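Local structure of isochorismatase family protein (Enterococcus faecalis, 2A67) at residues M2-Q13 and Y40-Q51. The protein is of unknown function but belongs to the isochorismatase family and is probably a hydrolase related to the nicotinamidases. Residues are numbered along the deposited sequence; the frame is centred on the assembly and turned at random.
Sequences MKNRALLLIDFQ and YRQHHAPIIFVQ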
loop_
_atom_site.group_PDB
_atom_site.type_symbol
_atom_site.label_atom_id
_atom_site.label_comp_id
_atom_site.label_asym_id
_atom_site.label_seq_id
_atom_site.Cartn_x
_atom_site.Cartn_y
_atom_site.Cartn_z
HETATM N N MSE D 2 -6.134 23.915 8.661
HETATM C CA MSE D 2 -5.552 24.197 7.343
HETATM C C MSE D 2 -4.102 24.656 7.417
HETATM O O MSE D 2 -3.553 25.085 6.417
HETATM C CB MSE D 2 -6.384 25.218 6.550
HETATM C CG MSE D 2 -7.673 24.666 5.920
HETATM SE SE MSE D 2 -7.280 23.340 4.492
HETATM C CE MSE D 2 -6.254 24.440 3.303
ATOM N N LYS D 3 -3.479 24.562 8.586
ATOM C CA LYS D 3 -2.049 24.845 8.710
ATOM C C LYS D 3 -1.223 23.551 8.627
ATOM O O LYS D 3 -1.708 22.493 9.008
ATOM C CB LYS D 3 -1.753 25.607 10.016
ATOM C CG LYS D 3 -1.504 27.140 9.754
ATOM C CD LYS D 3 -1.770 28.031 11.007
ATOM C CE LYS D 3 -1.772 29.540 10.643
ATOM N NZ LYS D 3 -1.504 30.400 11.862
ATOM N N ASN D 4 0.016 23.662 8.143
ATOM C CA ASN D 4 0.930 22.506 7.958
ATOM C C ASN D 4 0.247 21.422 7.147
ATOM O O ASN D 4 0.310 20.242 7.465
ATOM C CB ASN D 4 1.404 21.986 9.334
ATOM C CG ASN D 4 2.006 23.105 10.219
ATOM O OD1 ASN D 4 1.437 23.483 11.235
ATOM N ND2 ASN D 4 3.152 23.619 9.826
ATOM N N ARG D 5 -0.429 21.842 6.105
ATOM C CA ARG D 5 -1.327 20.950 5.344
ATOM C C ARG D 5 -1.145 21.220 3.864
ATOM O O ARG D 5 -1.127 22.399 3.466
ATOM C CB ARG D 5 -2.814 21.192 5.750
ATOM C CG ARG D 5 -3.813 20.201 5.069
ATOM C CD ARG D 5 -5.196 20.413 5.739
ATOM N NE ARG D 5 -6.310 20.015 4.870
ATOM C CZ ARG D 5 -7.570 19.857 5.264
ATOM N NH1 ARG D 5 -7.899 20.028 6.555
ATOM N NH2 ARG D 5 -8.495 19.503 4.371
ATOM N N ALA D 6 -0.981 20.135 3.053
ATOM C CA ALA D 6 -0.844 20.234 1.619
ATOM C C ALA D 6 -1.875 19.367 0.936
ATOM O O ALA D 6 -2.310 18.342 1.479
ATOM C CB ALA D 6 0.576 19.763 1.152
ATOM N N LEU D 7 -2.242 19.793 -0.258
ATOM C CA LEU D 7 -3.040 19.022 -1.170
ATOM C C LEU D 7 -2.059 18.302 -2.147
ATOM O O LEU D 7 -1.265 18.956 -2.846
ATOM C CB LEU D 7 -3.920 19.961 -1.961
ATOM C CG LEU D 7 -5.014 19.400 -2.874
ATOM C CD1 LEU D 7 -6.058 18.566 -2.066
ATOM C CD2 LEU D 7 -5.698 20.550 -3.601
ATOM N N LEU D 8 -2.130 16.968 -2.172
ATOM C CA LEU D 8 -1.231 16.173 -2.950
ATOM C C LEU D 8 -2.023 15.499 -4.083
ATOM O O LEU D 8 -2.862 14.615 -3.819
ATOM C CB LEU D 8 -0.515 15.153 -2.049
ATOM C CG LEU D 8 0.558 14.253 -2.740
ATOM C CD1 LEU D 8 1.725 15.158 -3.203
ATOM C CD2 LEU D 8 1.028 13.195 -1.736
ATOM N N LEU D 9 -1.752 15.913 -5.333
ATOM C CA LEU D 9 -2.604 15.563 -6.473
ATOM C C LEU D 9 -1.813 14.681 -7.436
ATOM O O LEU D 9 -0.906 15.170 -8.093
ATOM C CB LEU D 9 -3.114 16.831 -7.186
ATOM C CG LEU D 9 -3.938 17.825 -6.305
ATOM C CD1 LEU D 9 -4.310 19.015 -7.110
ATOM C CD2 LEU D 9 -5.167 17.135 -5.735
ATOM N N ILE D 10 -2.170 13.399 -7.495
ATOM C CA ILE D 10 -1.294 12.384 -8.050
ATOM C C ILE D 10 -1.670 12.001 -9.496
ATOM O O ILE D 10 -2.776 11.515 -9.802
ATOM C CB ILE D 10 -1.215 11.122 -7.137
ATOM C CG1 ILE D 10 -0.707 11.484 -5.734
ATOM C CG2 ILE D 10 -0.324 9.990 -7.838
ATOM C CD1 ILE D 10 -1.038 10.406 -4.705
ATOM N N ASP D 11 -0.715 12.235 -10.381
ATOM C CA ASP D 11 -0.735 11.714 -11.772
ATOM C C ASP D 11 -1.980 12.062 -12.552
ATOM O O ASP D 11 -2.494 11.226 -13.304
ATOM C CB ASP D 11 -0.556 10.176 -11.806
ATOM C CG ASP D 11 0.819 9.697 -11.324
ATOM O OD1 ASP D 11 1.710 10.498 -11.010
ATOM O OD2 ASP D 11 1.026 8.472 -11.253
ATOM N N PHE D 12 -2.468 13.279 -12.402
ATOM C CA PHE D 12 -3.562 13.791 -13.205
ATOM C C PHE D 12 -3.050 14.294 -14.556
ATOM O O PHE D 12 -3.114 15.503 -14.855
ATOM C CB PHE D 12 -4.255 14.948 -12.490
ATOM C CG PHE D 12 -5.199 14.525 -11.422
ATOM C CD1 PHE D 12 -6.250 13.633 -11.707
ATOM C CD2 PHE D 12 -5.081 15.045 -10.136
ATOM C CE1 PHE D 12 -7.178 13.284 -10.688
ATOM C CE2 PHE D 12 -6.004 14.692 -9.109
ATOM C CZ PHE D 12 -7.037 13.828 -9.392
ATOM N N GLN D 13 -2.599 13.350 -15.381
ATOM C CA GLN D 13 -1.945 13.638 -16.669
ATOM C C GLN D 13 -2.741 13.072 -17.878
ATOM O O GLN D 13 -3.340 11.987 -17.792
ATOM C CB GLN D 13 -0.536 13.048 -16.643
ATOM C CG GLN D 13 0.340 13.509 -15.410
ATOM C CD GLN D 13 1.513 12.605 -15.214
ATOM O OE1 GLN D 13 1.486 11.722 -14.379
ATOM N NE2 GLN D 13 2.560 12.805 -16.006
ATOM N N TYR D 40 -7.434 25.624 -1.045
ATOM C CA TYR D 40 -6.012 25.721 -0.711
ATOM C C TYR D 40 -5.425 27.060 -1.098
ATOM O O TYR D 40 -4.657 27.632 -0.315
ATOM C CB TYR D 40 -5.234 24.531 -1.328
ATOM C CG TYR D 40 -5.355 23.328 -0.441
ATOM C CD1 TYR D 40 -6.538 22.593 -0.413
ATOM C CD2 TYR D 40 -4.307 22.947 0.390
ATOM C CE1 TYR D 40 -6.698 21.501 0.429
ATOM C CE2 TYR D 40 -4.434 21.815 1.223
ATOM C CZ TYR D 40 -5.626 21.112 1.232
ATOM O OH TYR D 40 -5.782 20.018 2.060
ATOM N N ARG D 41 -5.831 27.596 -2.251
ATOM C CA ARG D 41 -5.354 28.941 -2.703
ATOM C C ARG D 41 -5.793 30.049 -1.770
ATOM O O ARG D 41 -4.978 30.878 -1.351
ATOM C CB ARG D 41 -5.829 29.259 -4.121
ATOM C CG ARG D 41 -5.183 28.318 -5.206
ATOM C CD ARG D 41 -5.106 28.979 -6.603
ATOM N NE ARG D 41 -4.787 27.944 -7.569
ATOM C CZ ARG D 41 -3.634 27.281 -7.606
ATOM N NH1 ARG D 41 -2.627 27.607 -6.784
ATOM N NH2 ARG D 41 -3.467 26.330 -8.500
ATOM N N GLN D 42 -7.077 30.020 -1.414
ATOM C CA GLN D 42 -7.653 30.935 -0.417
ATOM C C GLN D 42 -6.882 30.941 0.901
ATOM O O GLN D 42 -6.720 32.003 1.532
ATOM C CB GLN D 42 -9.051 30.471 -0.028
ATOM C CG GLN D 42 -10.182 30.389 -1.058
ATOM C CD GLN D 42 -11.395 29.601 -0.442
ATOM O OE1 GLN D 42 -11.617 29.630 0.796
ATOM N NE2 GLN D 42 -12.156 28.886 -1.298
ATOM N N HIS D 43 -6.472 29.764 1.375
ATOM C CA HIS D 43 -5.718 29.683 2.633
ATOM C C HIS D 43 -4.202 29.868 2.447
ATOM O O HIS D 43 -3.478 29.849 3.423
ATOM C CB HIS D 43 -6.004 28.374 3.405
ATOM C CG HIS D 43 -7.418 28.244 3.925
ATOM N ND1 HIS D 43 -7.763 28.482 5.249
ATOM C CD2 HIS D 43 -8.573 27.903 3.297
ATOM C CE1 HIS D 43 -9.059 28.265 5.410
ATOM N NE2 HIS D 43 -9.579 27.929 4.239
ATOM N N HIS D 44 -3.738 30.056 1.202
ATOM C CA HIS D 44 -2.300 30.078 0.840
ATOM C C HIS D 44 -1.596 28.812 1.343
ATOM O O HIS D 44 -0.517 28.882 1.956
ATOM C CB HIS D 44 -1.586 31.354 1.329
ATOM C CG HIS D 44 -2.302 32.623 0.977
ATOM N ND1 HIS D 44 -3.141 33.274 1.856
ATOM C CD2 HIS D 44 -2.318 33.350 -0.168
ATOM C CE1 HIS D 44 -3.632 34.355 1.274
ATOM N NE2 HIS D 44 -3.157 34.417 0.041
ATOM N N ALA D 45 -2.250 27.662 1.111
ATOM C CA ALA D 45 -1.758 26.386 1.582
ATOM C C ALA D 45 -1.141 25.671 0.345
ATOM O O ALA D 45 -1.634 25.842 -0.770
ATOM C CB ALA D 45 -2.869 25.536 2.193
ATOM N N PRO D 46 -0.059 24.924 0.566
ATOM C CA PRO D 46 0.683 24.323 -0.573
ATOM C C PRO D 46 -0.129 23.287 -1.382
ATOM O O PRO D 46 -0.823 22.452 -0.807
ATOM C CB PRO D 46 1.886 23.659 0.095
ATOM C CG PRO D 46 1.906 24.041 1.524
ATOM C CD PRO D 46 0.545 24.599 1.889
ATOM N N ILE D 47 -0.008 23.333 -2.711
ATOM C CA ILE D 47 -0.660 22.402 -3.601
ATOM C C ILE D 47 0.500 21.761 -4.409
ATOM O O ILE D 47 1.353 22.474 -4.950
ATOM C CB ILE D 47 -1.632 23.062 -4.608
ATOM C CG1 ILE D 47 -2.745 23.871 -3.853
ATOM C CG2 ILE D 47 -2.109 21.952 -5.660
ATOM C CD1 ILE D 47 -3.500 24.854 -4.725
ATOM N N ILE D 48 0.553 20.440 -4.394
ATOM C CA ILE D 48 1.689 19.671 -4.965
ATOM C C ILE D 48 1.136 18.702 -5.986
ATOM O O ILE D 48 0.359 17.795 -5.643
ATOM C CB ILE D 48 2.443 18.896 -3.902
ATOM C CG1 ILE D 48 2.892 19.820 -2.763
ATOM C CG2 ILE D 48 3.700 18.142 -4.517
ATOM C CD1 ILE D 48 3.201 19.107 -1.422
ATOM N N PHE D 49 1.533 18.873 -7.255
ATOM C CA PHE D 49 1.142 17.953 -8.298
ATOM C C PHE D 49 2.256 16.925 -8.487
ATOM O O PHE D 49 3.441 17.290 -8.598
ATOM C CB PHE D 49 0.959 18.687 -9.625
ATOM C CG PHE D 49 -0.249 19.557 -9.681
ATOM C CD1 PHE D 49 -0.156 20.917 -9.366
ATOM C CD2 PHE D 49 -1.477 19.036 -10.048
ATOM C CE1 PHE D 49 -1.246 21.718 -9.432
ATOM C CE2 PHE D 49 -2.596 19.869 -10.112
ATOM C CZ PHE D 49 -2.467 21.198 -9.802
ATOM N N VAL D 50 1.888 15.653 -8.527
ATOM C CA VAL D 50 2.863 14.579 -8.843
ATOM C C VAL D 50 2.616 14.128 -10.292
ATOM O O VAL D 50 1.481 13.900 -10.700
ATOM C CB VAL D 50 2.781 13.397 -7.829
ATOM C CG1 VAL D 50 3.778 12.295 -8.219
ATOM C CG2 VAL D 50 3.083 13.943 -6.359
ATOM N N GLN D 51 3.684 14.089 -11.076
ATOM C CA GLN D 51 3.611 13.628 -12.455
ATOM C C GLN D 51 4.575 12.470 -12.657
ATOM O O GLN D 51 5.763 12.536 -12.291
ATOM C CB GLN D 51 3.944 14.769 -13.411
ATOM C CG GLN D 51 2.874 15.862 -13.426
ATOM C CD GLN D 51 3.301 17.071 -14.194
ATOM O OE1 GLN D 51 3.872 18.000 -13.631
ATOM N NE2 GLN D 51 3.062 17.067 -15.508
HETATM O O HOH W 1 -1.010 15.474 -10.810
#
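The phenol ring of Y40 lies clamped between L7 and M2: in this beta-alpha-beta unit Y40, in the last turn of helix 26-42, is held by L7 of strand 5-10 and by M2 just before that strand. L7 CB sits over the centre of one face, 3.6 Å from the ring centroid, and the selenomethionine M2 sets its CE methyl over the opposite face, 3.7 Å from the same centroid. Bends at chi2 and chi3 (-66° and -60°) fold the M2 chain so that CE reaches Y40 while CG rests on a face of the H43 imidazole; SE stands farther above the Y40 ring in a Met-aromatic contact. R5 NE donates a nearly straight hydrogen bond (165°) to Y40 OH, 2.9 Å away, which lies in the guanidinium plane. E105 OE1 hydrogen-bonds to Y40 OH and forms a salt bridge with R5 NH2, holding the tyrosine and the arginine together.

Beyond this clamp, five backbone hydrogen bonds, from L7 N to P46 O through to D11 N to V50 O, join strand 5-10 to the parallel strand 47-52 and run just past their ends. On one sheet face L9 and F49 lie side by side, L9 CD1 meeting F49 CE2 at 3.6 Å; on the other, L8 CD1 touches both I48 CG2 and V50 CG2. Near the C-terminal end of strand 5-10, a water donates to L9 O and V50 O and accepts from F12 N, and the Q13 amide stands almost perpendicular to that of Q51, both donating to W64 O.

Strand 5-10 is flanked by 47-52 and 103-109 within the parallel sheet; Y40 packs on the face bearing L7, L9 and F49, while helix 111-125 packs on the opposite face through L8 and I10.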